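Local coordinates for protein exodeoxyribonuclease (Neisseria meningitidis, PDB 2JC5) that probably cleaves the DNA backbone at abasic sites during DNA repair, as an AP endonuclease of the ExoA family that uses magnesium or manganese ions, at residues V34-A39 and S107-S112; H57-E62 and V80-G85; L103-L108 and V145-W150. One frame throughout, in Å; residues are numbered along the deposited sequence. Where two conformers were deposited one is given.

Contact 1: V34-A39 and S107-S112; sequences VQELKA and SLYLPS. With MG (magnesium ion), chain B; BCN (bicine), chain C.
The Tyr109 ring carries Glu36 CB on one face, 4.1 Å above the ring plane and displaced toward the rim beside CE2, while water 1 sits in the plane at its edge, 2.6 Å from Tyr109 OH. CB of Gln35 reaches the same residue from an oblique direction, meeting Tyr109 CB at 4.0 Å. Tyr109 CG stands anti to the backbone N, and the ring begins there beside Gln35 CB. Farther out, the carboxylate of Glu36 is turned 35° from the ring plane. Its OE1 binds the magnesium ion at 2.1 Å, and OE2 accepts a hydrogen bond from water 2, itself a ligand of the metal, at 2.5 Å. Waters 3, 4 and 5 and Asn10 OD1 complete the six ligands.

Farther back along the strands, away from the metal, the link is polar. Ser107 OG donates to Val34 O at 2.9 Å from well above the carbonyl plane, 62° out of it, and accepts from Gln35 NE2 at 3.0 Å, a bond with 157° at the hydrogen. One buried hydroxyl is thus gripped twice by the segment 34-39. The Gln35 chain is bent at chi2, and its CG lies 3.3 Å from Leu108 O. Strands 31-35 and 103-109, from different sheets, pack face to face here, and their ends deliver the metal-binding glutamate and the predicted active-site tyrosine to one edge, the active-site geometry of the DNase I-like sandwich.

Contact 2: H57-E62 and V80-G85; sequences HWHCAE and VQIGMG
His59 leads from strand 55-59 onto Ile82 and Gly83. Its CB lies 3.9 Å from Ile82 CG2, and the next atom, CG, anti to the backbone N, comes closer to the same methyl, at 3.6 Å. From CG the ring divides: CD2 stays near Ile82 CG2, whereas ND1 on the other branch reaches Gly83 CA at 3.5 Å, and CE1 beyond it is also near that carbon. Ile82 CG2 sits over one face of the ring, 19° off the normal and shifted toward the rim, which is CH-pi geometry; Gly83 CA approaches obliquely. Although ND1 is near Gly83 N, the angle is poor and no hydrogen bond forms. At Gly83 a CB would run into His59 CE1, and at these backbone angles into the preceding carbonyl O.

At the other end of the pair, Val80 CG2 lies over the centre of the His57 ring, 3.6 Å from its centroid and only 3° off the normal, a second and more central CH-pi contact. The five ring atoms are almost equally distant from this methyl, as a central position requires. Val80 CG1 meets His57 CB at 3.9 Å. Between the two rings, Ile82 CD1 reaches Trp58 O at 3.6 Å.

No hydrogen bond joins the segments. Strand 57-59 runs 18° from strand 80-82 in the same sense, with axes 7.7 Å apart at closest approach, too far for a shared sheet. Strand 55-59 is outermost in one sheet and strand 79-82 pairs with 95-100 in the other, making this side-chain packing between the sheets at the rim of a beta sandwich.

Contact 3: L103-L108 and V145-W150; sequences LSVISL and VVCGDW
Strands 103-108 and 145-147 run parallel, 17° apart with axes 4.7 Å from each other, in a register that sets Val105 to Leu108 beside Val145 to Gly148. Five backbone hydrogen bonds alternate across them, from Val145 N to Ser104 O at the start to Asp149 N to Leu108 O at 3.1 Å. The bond from Cys147 N to Ile106 O is the odd one, since its donor lies 38° out of the carbonyl plane.

On the helix side, Ile106 and Val146 lie side by side and point the same way, with Ile106 CD1 3.8 Å from Val146 CG2 and Ile106 CG2 3.9 Å from Val146 CG1. Leu108, whose CG is anti to the backbone N (chi1 172°), crosses Trp150 at about a right angle. Its CD2 stands over the centre of the indole, 3.9 Å from the six-membered-ring centroid, as a CH-pi contact; Trp150 NE1 is buried with no partner in the model. Helix 117-139 covers this face with Met137, Phe126, Phe130 and Leu134. Val105, Ser107, Val145 and Cys147 occupy the opposite face, where Val105 CG1 is 4.3 Å from Cys147 SG.

The chain turns at Gly148, whose CA lies 3.3 Å from Leu108 O; a CB would clash with that oxygen. Strand 103-109, helix 117-139 and strand 143-147 form a beta-alpha-beta unit. Between the two segments the side-chain contacts are apolar, and the hydrogen bonds are all backbone ones. They extend to Asp149 N, which is consistent with holding the main chain of this predicted catalytic residue in place; its OD2 accepts from Asn8 ND2.

In the fold
Contact 2 is nested along the chain within the loop closed by contact 1, and contact 3 begins on strand 103-109, where contact 1 ends; the two share Ser107 and Leu108. Contacts 1 and 2 both bridge the two mixed sheets, with centres about 11 Å apart, and touch where Leu37 and Ala39 meet Cys60. Contact 3 instead lies within one sheet, its centre about 11 Å from the centre of contact 1 and about 13 Å from that of contact 2. Leu110 N comes 2.9 Å from Asp149 O, a probable hydrogen bond between contacts 1 and 3. Strand 103-109 is therefore common to sheet pairing and sandwich packing, and its end brings Tyr109 beside Asp149 and Glu36 at the probable catalytic site.

Contact 1: V34-A39 and S107-S112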
loop_
_atom_site.group_PDB
_atom_site.type_symbol
_atom_site.label_atom_id
_atom_site.label_comp_id
_atom_site.label_asym_id
_atom_site.label_seq_id
_atom_site.Cartn_x
_atom_site.Cartn_y
_atom_site.Cartn_z
ATOM N N VAL A 34 -0.494 -6.043 -3.136
ATOM C CA VAL A 34 -0.152 -6.603 -1.836
ATOM C C VAL A 34 1.256 -6.237 -1.425
ATOM O O VAL A 34 2.151 -6.033 -2.255
ATOM C CB VAL A 34 -0.370 -8.134 -1.729
ATOM C CG1 VAL A 34 -1.818 -8.476 -2.053
ATOM C CG2 VAL A 34 0.598 -8.914 -2.633
ATOM N N GLN A 35 1.428 -6.113 -0.111
ATOM C CA GLN A 35 2.733 -5.842 0.452
ATOM C C GLN A 35 3.068 -6.855 1.522
ATOM O O GLN A 35 2.190 -7.424 2.177
ATOM C CB GLN A 35 2.810 -4.447 1.062
ATOM C CG GLN A 35 2.415 -3.332 0.122
ATOM C CD GLN A 35 0.907 -3.135 0.061
ATOM O OE1 GLN A 35 0.237 -3.235 1.091
ATOM N NE2 GLN A 35 0.364 -2.880 -1.145
ATOM N N GLU A 36 4.370 -7.033 1.692
ATOM C CA GLU A 36 4.975 -7.980 2.627
ATOM C C GLU A 36 4.623 -9.434 2.320
ATOM O O GLU A 36 4.026 -10.164 3.130
ATOM C CB GLU A 36 4.734 -7.602 4.094
ATOM C CG GLU A 36 5.796 -8.254 4.975
ATOM C CD GLU A 36 5.587 -8.130 6.453
ATOM O OE1 GLU A 36 4.455 -7.880 6.890
ATOM O OE2 GLU A 36 6.582 -8.297 7.190
ATOM N N LEU A 37 5.070 -9.868 1.147
ATOM C CA LEU A 37 4.948 -11.262 0.744
ATOM C C LEU A 37 5.632 -12.199 1.760
ATOM O O LEU A 37 5.164 -13.309 2.005
ATOM C CB LEU A 37 5.611 -11.494 -0.595
ATOM C CG LEU A 37 5.011 -10.748 -1.796
ATOM C CD1 LEU A 37 5.902 -10.897 -3.064
ATOM C CD2 LEU A 37 3.587 -11.214 -2.031
ATOM N N LYS A 38 6.751 -11.751 2.313
ATOM C CA LYS A 38 7.621 -12.577 3.178
ATOM C C LYS A 38 7.982 -13.880 2.465
ATOM O O LYS A 38 7.998 -14.950 3.081
ATOM C CB LYS A 38 6.993 -12.923 4.545
ATOM C CG LYS A 38 6.724 -11.779 5.514
ATOM C CD LYS A 38 6.377 -12.367 6.910
ATOM C CE LYS A 38 6.087 -11.328 7.952
ATOM N NZ LYS A 38 6.041 -11.972 9.286
ATOM N N ALA A 39 8.270 -13.779 1.174
ATOM C CA ALA A 39 8.466 -14.944 0.323
ATOM C C ALA A 39 9.303 -14.504 -0.853
ATOM O O ALA A 39 9.157 -13.372 -1.318
ATOM C CB ALA A 39 7.111 -15.506 -0.166
ATOM N N SER A 107 2.294 -0.896 -6.237
ATOM C CA SER A 107 2.278 -1.486 -4.908
ATOM C C SER A 107 3.602 -1.107 -4.234
ATOM O O SER A 107 4.671 -1.417 -4.763
ATOM C CB SER A 107 2.149 -2.992 -4.965
ATOM O OG SER A 107 1.984 -3.459 -3.626
ATOM N N LEU A 108 3.495 -0.446 -3.072
ATOM C CA LEU A 108 4.610 0.147 -2.354
ATOM C C LEU A 108 4.650 -0.360 -0.928
ATOM O O LEU A 108 3.638 -0.339 -0.251
ATOM C CB LEU A 108 4.420 1.667 -2.301
ATOM C CG LEU A 108 5.408 2.451 -1.421
ATOM C CD1 LEU A 108 6.799 2.474 -2.012
ATOM C CD2 LEU A 108 4.918 3.884 -1.182
ATOM N N TYR A 109 5.825 -0.784 -0.470
ATOM C CA TYR A 109 6.035 -1.145 0.920
ATOM C C TYR A 109 7.162 -0.270 1.447
ATOM O O TYR A 109 8.349 -0.541 1.217
ATOM C CB TYR A 109 6.363 -2.619 1.066
ATOM C CG TYR A 109 6.515 -3.110 2.487
ATOM C CD1 TYR A 109 5.743 -2.602 3.526
ATOM C CD2 TYR A 109 7.434 -4.078 2.785
ATOM C CE1 TYR A 109 5.878 -3.062 4.796
ATOM C CE2 TYR A 109 7.589 -4.535 4.064
ATOM C CZ TYR A 109 6.812 -4.033 5.070
ATOM O OH TYR A 109 6.972 -4.501 6.358
ATOM N N LEU A 110 6.772 0.804 2.128
ATOM C CA LEU A 110 7.729 1.785 2.637
ATOM C C LEU A 110 8.416 1.225 3.891
ATOM O O LEU A 110 7.770 0.586 4.694
ATOM C CB LEU A 110 6.992 3.089 2.915
ATOM C CG LEU A 110 7.778 4.383 2.917
ATOM C CD1 LEU A 110 6.894 5.537 2.427
ATOM C CD2 LEU A 110 8.311 4.642 4.322
ATOM N N PRO A 111 9.743 1.387 4.032
ATOM C CA PRO A 111 10.432 0.817 5.192
ATOM C C PRO A 111 9.865 1.288 6.529
ATOM O O PRO A 111 9.482 2.463 6.663
ATOM C CB PRO A 111 11.873 1.344 5.039
ATOM C CG PRO A 111 12.028 1.633 3.614
ATOM C CD PRO A 111 10.681 2.098 3.144
ATOM N N SER A 112 9.794 0.387 7.497
ATOM C CA SER A 112 9.434 0.744 8.860
ATOM C C SER A 112 10.688 1.162 9.613
ATOM O O SER A 112 11.791 0.705 9.313
ATOM C CB SER A 112 8.756 -0.416 9.564
ATOM O OG SER A 112 9.557 -1.567 9.484
HETATM MG MG MG B . 3.928 -7.396 8.860
HETATM N N1 BCN C . 5.014 1.262 12.666
HETATM C C1 BCN C . 5.622 2.149 11.647
HETATM C C2 BCN C . 7.129 2.062 11.617
HETATM O O21 BCN C . 7.738 2.699 10.711
HETATM O O22 BCN C . 7.706 1.371 12.473
HETATM C C3 BCN C . 4.295 0.119 12.085
HETATM C C4 BCN C . 5.254 -1.048 11.942
HETATM O O4 BCN C . 5.945 -1.359 13.177
HETATM C C5 BCN C . 4.117 2.042 13.590
HETATM C C6 BCN C . 4.091 1.411 14.976
HETATM O O6 BCN C . 5.380 0.942 15.376
HETATM O O HOH W 1 9.065 -5.886 7.079
HETATM O O HOH W 2 5.532 -8.085 9.455
HETATM O O HOH W 3 3.619 -6.703 10.739
HETATM O O HOH W 4 4.558 -5.701 8.619
HETATM O O HOH W 5 2.253 -6.798 8.255
#

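Contact 2: H57-E62 and V80-G85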
loop_
_atom_site.group_PDB
_atom_site.type_symbol
_atom_site.label_atom_id
_atom_site.label_comp_id
_atom_site.label_asym_id
_atom_site.label_seq_id
_atom_site.Cartn_x
_atom_site.Cartn_y
_atom_site.Cartn_z
ATOM N N HIS A 57 2.639 -9.604 -11.031
ATOM C CA HIS A 57 3.994 -9.103 -11.122
ATOM C C HIS A 57 4.450 -8.754 -9.731
ATOM O O HIS A 57 3.701 -8.156 -8.947
ATOM C CB HIS A 57 4.046 -7.903 -12.046
ATOM C CG HIS A 57 3.678 -8.270 -13.443
ATOM N ND1 HIS A 57 4.593 -8.805 -14.323
ATOM C CD2 HIS A 57 2.477 -8.314 -14.061
ATOM C CE1 HIS A 57 3.975 -9.111 -15.452
ATOM N NE2 HIS A 57 2.692 -8.837 -15.317
ATOM N N TRP A 58 5.667 -9.161 -9.405
ATOM C CA TRP A 58 6.156 -9.021 -8.044
ATOM C C TRP A 58 7.620 -8.606 -8.019
ATOM O O TRP A 58 8.369 -8.784 -9.009
ATOM C CB TRP A 58 5.956 -10.323 -7.254
ATOM C CG TRP A 58 6.569 -11.498 -7.932
ATOM C CD1 TRP A 58 7.871 -11.908 -7.857
ATOM C CD2 TRP A 58 5.919 -12.399 -8.836
ATOM N NE1 TRP A 58 8.063 -13.008 -8.646
ATOM C CE2 TRP A 58 6.884 -13.328 -9.264
ATOM C CE3 TRP A 58 4.616 -12.510 -9.329
ATOM C CZ2 TRP A 58 6.595 -14.343 -10.166
ATOM C CZ3 TRP A 58 4.329 -13.526 -10.238
ATOM C CH2 TRP A 58 5.310 -14.426 -10.638
ATOM N N HIS A 59 8.008 -8.034 -6.880
ATOM C CA HIS A 59 9.412 -7.759 -6.595
ATOM C C HIS A 59 9.687 -8.313 -5.210
ATOM O O HIS A 59 9.172 -7.781 -4.227
ATOM C CB HIS A 59 9.755 -6.272 -6.635
ATOM C CG HIS A 59 11.232 -6.009 -6.723
ATOM N ND1 HIS A 59 11.774 -4.744 -6.752
ATOM C CD2 HIS A 59 12.278 -6.862 -6.777
ATOM C CE1 HIS A 59 13.088 -4.834 -6.849
ATOM N NE2 HIS A 59 13.419 -6.110 -6.891
ATOM N N CYS A 60 10.495 -9.366 -5.154
ATOM C CA CYS A 60 10.830 -10.026 -3.902
ATOM C C CYS A 60 12.162 -9.511 -3.380
ATOM O O CYS A 60 12.960 -8.919 -4.128
ATOM C CB CYS A 60 10.902 -11.545 -4.092
ATOM S SG CYS A 60 9.333 -12.286 -4.615
ATOM N N ALA A 61 12.392 -9.726 -2.087
ATOM C CA ALA A 61 13.647 -9.324 -1.435
ATOM C C ALA A 61 14.719 -10.400 -1.583
ATOM O O ALA A 61 14.410 -11.574 -1.748
ATOM C CB ALA A 61 13.404 -9.069 0.029
ATOM N N GLU A 62 15.974 -9.988 -1.448
ATOM C CA GLU A 62 17.111 -10.915 -1.428
ATOM C C GLU A 62 17.177 -11.693 -0.124
ATOM O O GLU A 62 17.591 -12.847 -0.129
ATOM C CB GLU A 62 18.416 -10.151 -1.654
ATOM C CG GLU A 62 18.515 -9.542 -3.047
ATOM C CD GLU A 62 19.799 -8.784 -3.316
ATOM O OE1 GLU A 62 20.577 -8.519 -2.370
ATOM O OE2 GLU A 62 20.009 -8.438 -4.504
ATOM N N VAL A 80 5.399 -3.051 -17.330
ATOM C CA VAL A 80 5.652 -3.352 -15.920
ATOM C C VAL A 80 7.044 -2.847 -15.542
ATOM O O VAL A 80 8.003 -3.059 -16.282
ATOM C CB VAL A 80 5.563 -4.870 -15.645
ATOM C CG1 VAL A 80 5.944 -5.217 -14.195
ATOM C CG2 VAL A 80 4.164 -5.399 -15.967
ATOM N N GLN A 81 7.130 -2.135 -14.415
ATOM C CA GLN A 81 8.387 -1.736 -13.833
ATOM C C GLN A 81 8.586 -2.470 -12.514
ATOM O O GLN A 81 7.779 -2.346 -11.587
ATOM C CB GLN A 81 8.410 -0.221 -13.615
ATOM C CG GLN A 81 9.709 0.321 -13.073
ATOM C CD GLN A 81 9.651 1.770 -12.711
ATOM O OE1 GLN A 81 8.823 2.501 -13.227
ATOM N NE2 GLN A 81 10.518 2.190 -11.791
ATOM N N ILE A 82 9.680 -3.217 -12.434
ATOM C CA ILE A 82 10.055 -3.953 -11.232
ATOM C C ILE A 82 11.155 -3.163 -10.538
ATOM O O ILE A 82 12.269 -3.028 -11.050
ATOM C CB ILE A 82 10.578 -5.367 -11.571
ATOM C CG1 ILE A 82 9.554 -6.127 -12.395
ATOM C CG2 ILE A 82 10.932 -6.143 -10.299
ATOM C CD1 ILE A 82 8.242 -6.436 -11.698
ATOM N N GLY A 83 10.841 -2.632 -9.370
ATOM C CA GLY A 83 11.788 -1.847 -8.626
ATOM C C GLY A 83 11.882 -0.407 -9.079
ATOM O O GLY A 83 11.386 -0.026 -10.143
ATOM N N MET A 84 12.574 0.373 -8.257
ATOM C CA MET A 84 12.777 1.811 -8.450
ATOM C C MET A 84 14.086 2.153 -9.158
ATOM O O MET A 84 14.322 3.318 -9.542
ATOM C CB MET A 84 12.807 2.480 -7.080
ATOM C CG MET A 84 11.514 2.335 -6.348
ATOM S SD MET A 84 11.459 3.327 -4.868
ATOM C CE MET A 84 12.752 2.563 -3.893
ATOM N N GLY A 85 14.968 1.170 -9.326
ATOM C CA GLY A 85 16.312 1.422 -9.874
ATOM C C GLY A 85 17.312 1.943 -8.851
ATOM O O GLY A 85 18.372 2.465 -9.202
#

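Contact 3: L103-L108 and V145-W150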
loop_
_atom_site.group_PDB
_atom_site.type_symbol
_atom_site.label_atom_id
_atom_site.label_comp_id
_atom_site.label_asym_id
_atom_site.label_seq_id
_atom_site.Cartn_x
_atom_site.Cartn_y
_atom_site.Cartn_z
ATOM N N LEU A 103 -3.503 4.273 -17.333
ATOM C CA LEU A 103 -3.584 3.963 -15.906
ATOM C C LEU A 103 -2.290 3.319 -15.437
ATOM O O LEU A 103 -1.759 2.413 -16.086
ATOM C CB LEU A 103 -4.750 3.000 -15.636
ATOM C CG LEU A 103 -4.953 2.524 -14.189
ATOM C CD1 LEU A 103 -5.316 3.684 -13.289
ATOM C CD2 LEU A 103 -5.982 1.431 -14.147
ATOM N N SER A 104 -1.812 3.741 -14.271
ATOM C CA SER A 104 -0.722 3.044 -13.597
ATOM C C SER A 104 -1.118 2.792 -12.170
ATOM O O SER A 104 -1.684 3.666 -11.500
ATOM C CB SER A 104 0.567 3.851 -13.621
ATOM O OG SER A 104 1.012 4.096 -14.942
ATOM N N VAL A 105 -0.834 1.589 -11.704
ATOM C CA VAL A 105 -1.011 1.254 -10.304
ATOM C C VAL A 105 0.285 0.698 -9.738
ATOM O O VAL A 105 0.931 -0.167 -10.361
ATOM C CB VAL A 105 -2.155 0.258 -10.140
ATOM C CG1 VAL A 105 -2.373 -0.064 -8.673
ATOM C CG2 VAL A 105 -3.420 0.802 -10.768
ATOM N N ILE A 106 0.642 1.206 -8.562
ATOM C CA ILE A 106 1.843 0.817 -7.856
ATOM C C ILE A 106 1.474 0.089 -6.583
ATOM O O ILE A 106 0.439 0.372 -5.960
ATOM C CB ILE A 106 2.699 2.048 -7.529
ATOM C CG1 ILE A 106 3.347 2.555 -8.819
ATOM C CG2 ILE A 106 3.751 1.757 -6.442
ATOM C CD1 ILE A 106 3.524 4.027 -8.888
ATOM N N SER A 107 2.294 -0.896 -6.237
ATOM C CA SER A 107 2.278 -1.486 -4.908
ATOM C C SER A 107 3.602 -1.107 -4.234
ATOM O O SER A 107 4.671 -1.417 -4.763
ATOM C CB SER A 107 2.149 -2.992 -4.965
ATOM O OG SER A 107 1.984 -3.459 -3.626
ATOM N N LEU A 108 3.495 -0.446 -3.072
ATOM C CA LEU A 108 4.610 0.147 -2.354
ATOM C C LEU A 108 4.650 -0.360 -0.928
ATOM O O LEU A 108 3.638 -0.339 -0.251
ATOM C CB LEU A 108 4.420 1.667 -2.301
ATOM C CG LEU A 108 5.408 2.451 -1.421
ATOM C CD1 LEU A 108 6.799 2.474 -2.012
ATOM C CD2 LEU A 108 4.918 3.884 -1.182
ATOM N N VAL A 145 -2.481 5.424 -9.328
ATOM C CA VAL A 145 -2.795 5.091 -7.945
ATOM C C VAL A 145 -1.555 4.460 -7.333
ATOM O O VAL A 145 -1.112 3.415 -7.806
ATOM C CB VAL A 145 -3.981 4.122 -7.831
ATOM C CG1 VAL A 145 -4.336 3.859 -6.345
ATOM C CG2 VAL A 145 -5.196 4.692 -8.573
ATOM N N VAL A 146 -1.021 5.089 -6.276
ATOM C CA VAL A 146 0.077 4.509 -5.507
ATOM C C VAL A 146 -0.529 3.887 -4.249
ATOM O O VAL A 146 -0.908 4.605 -3.312
ATOM C CB VAL A 146 1.164 5.553 -5.152
ATOM C CG1 VAL A 146 2.349 4.875 -4.465
ATOM C CG2 VAL A 146 1.638 6.288 -6.414
ATOM N N CYS A 147 -0.674 2.564 -4.278
ATOM C CA CYS A 147 -1.206 1.788 -3.181
ATOM C C CYS A 147 -0.091 1.328 -2.282
ATOM O O CYS A 147 0.953 0.893 -2.760
ATOM C CB CYS A 147 -1.862 0.513 -3.681
ATOM S SG CYS A 147 -3.364 0.699 -4.558
ATOM N N GLY A 148 -0.332 1.323 -0.978
ATOM C CA GLY A 148 0.473 0.473 -0.147
ATOM C C GLY A 148 0.539 0.873 1.290
ATOM O O GLY A 148 -0.305 1.613 1.788
ATOM N N ASP A 149 1.558 0.332 1.939
ATOM C CA ASP A 149 1.805 0.547 3.343
ATOM C C ASP A 149 2.918 1.571 3.417
ATOM O O ASP A 149 4.059 1.282 3.059
ATOM C CB ASP A 149 2.213 -0.765 3.986
ATOM C CG ASP A 149 2.585 -0.642 5.444
ATOM O OD1 ASP A 149 2.557 0.470 6.011
ATOM O OD2 ASP A 149 2.912 -1.696 6.051
ATOM N N TRP A 150 2.541 2.788 3.787
ATOM C CA TRP A 150 3.451 3.923 3.814
ATOM C C TRP A 150 4.092 4.086 5.178
ATOM O O TRP A 150 4.990 4.909 5.328
ATOM C CB TRP A 150 2.729 5.213 3.412
ATOM C CG TRP A 150 2.269 5.243 1.974
ATOM C CD1 TRP A 150 1.411 4.375 1.365
ATOM C CD2 TRP A 150 2.634 6.201 0.978
ATOM N NE1 TRP A 150 1.228 4.727 0.048
ATOM C CE2 TRP A 150 1.951 5.861 -0.207
ATOM C CE3 TRP A 150 3.456 7.332 0.976
ATOM C CZ2 TRP A 150 2.091 6.591 -1.379
ATOM C CZ3 TRP A 150 3.568 8.066 -0.189
ATOM C CH2 TRP A 150 2.902 7.684 -1.341
#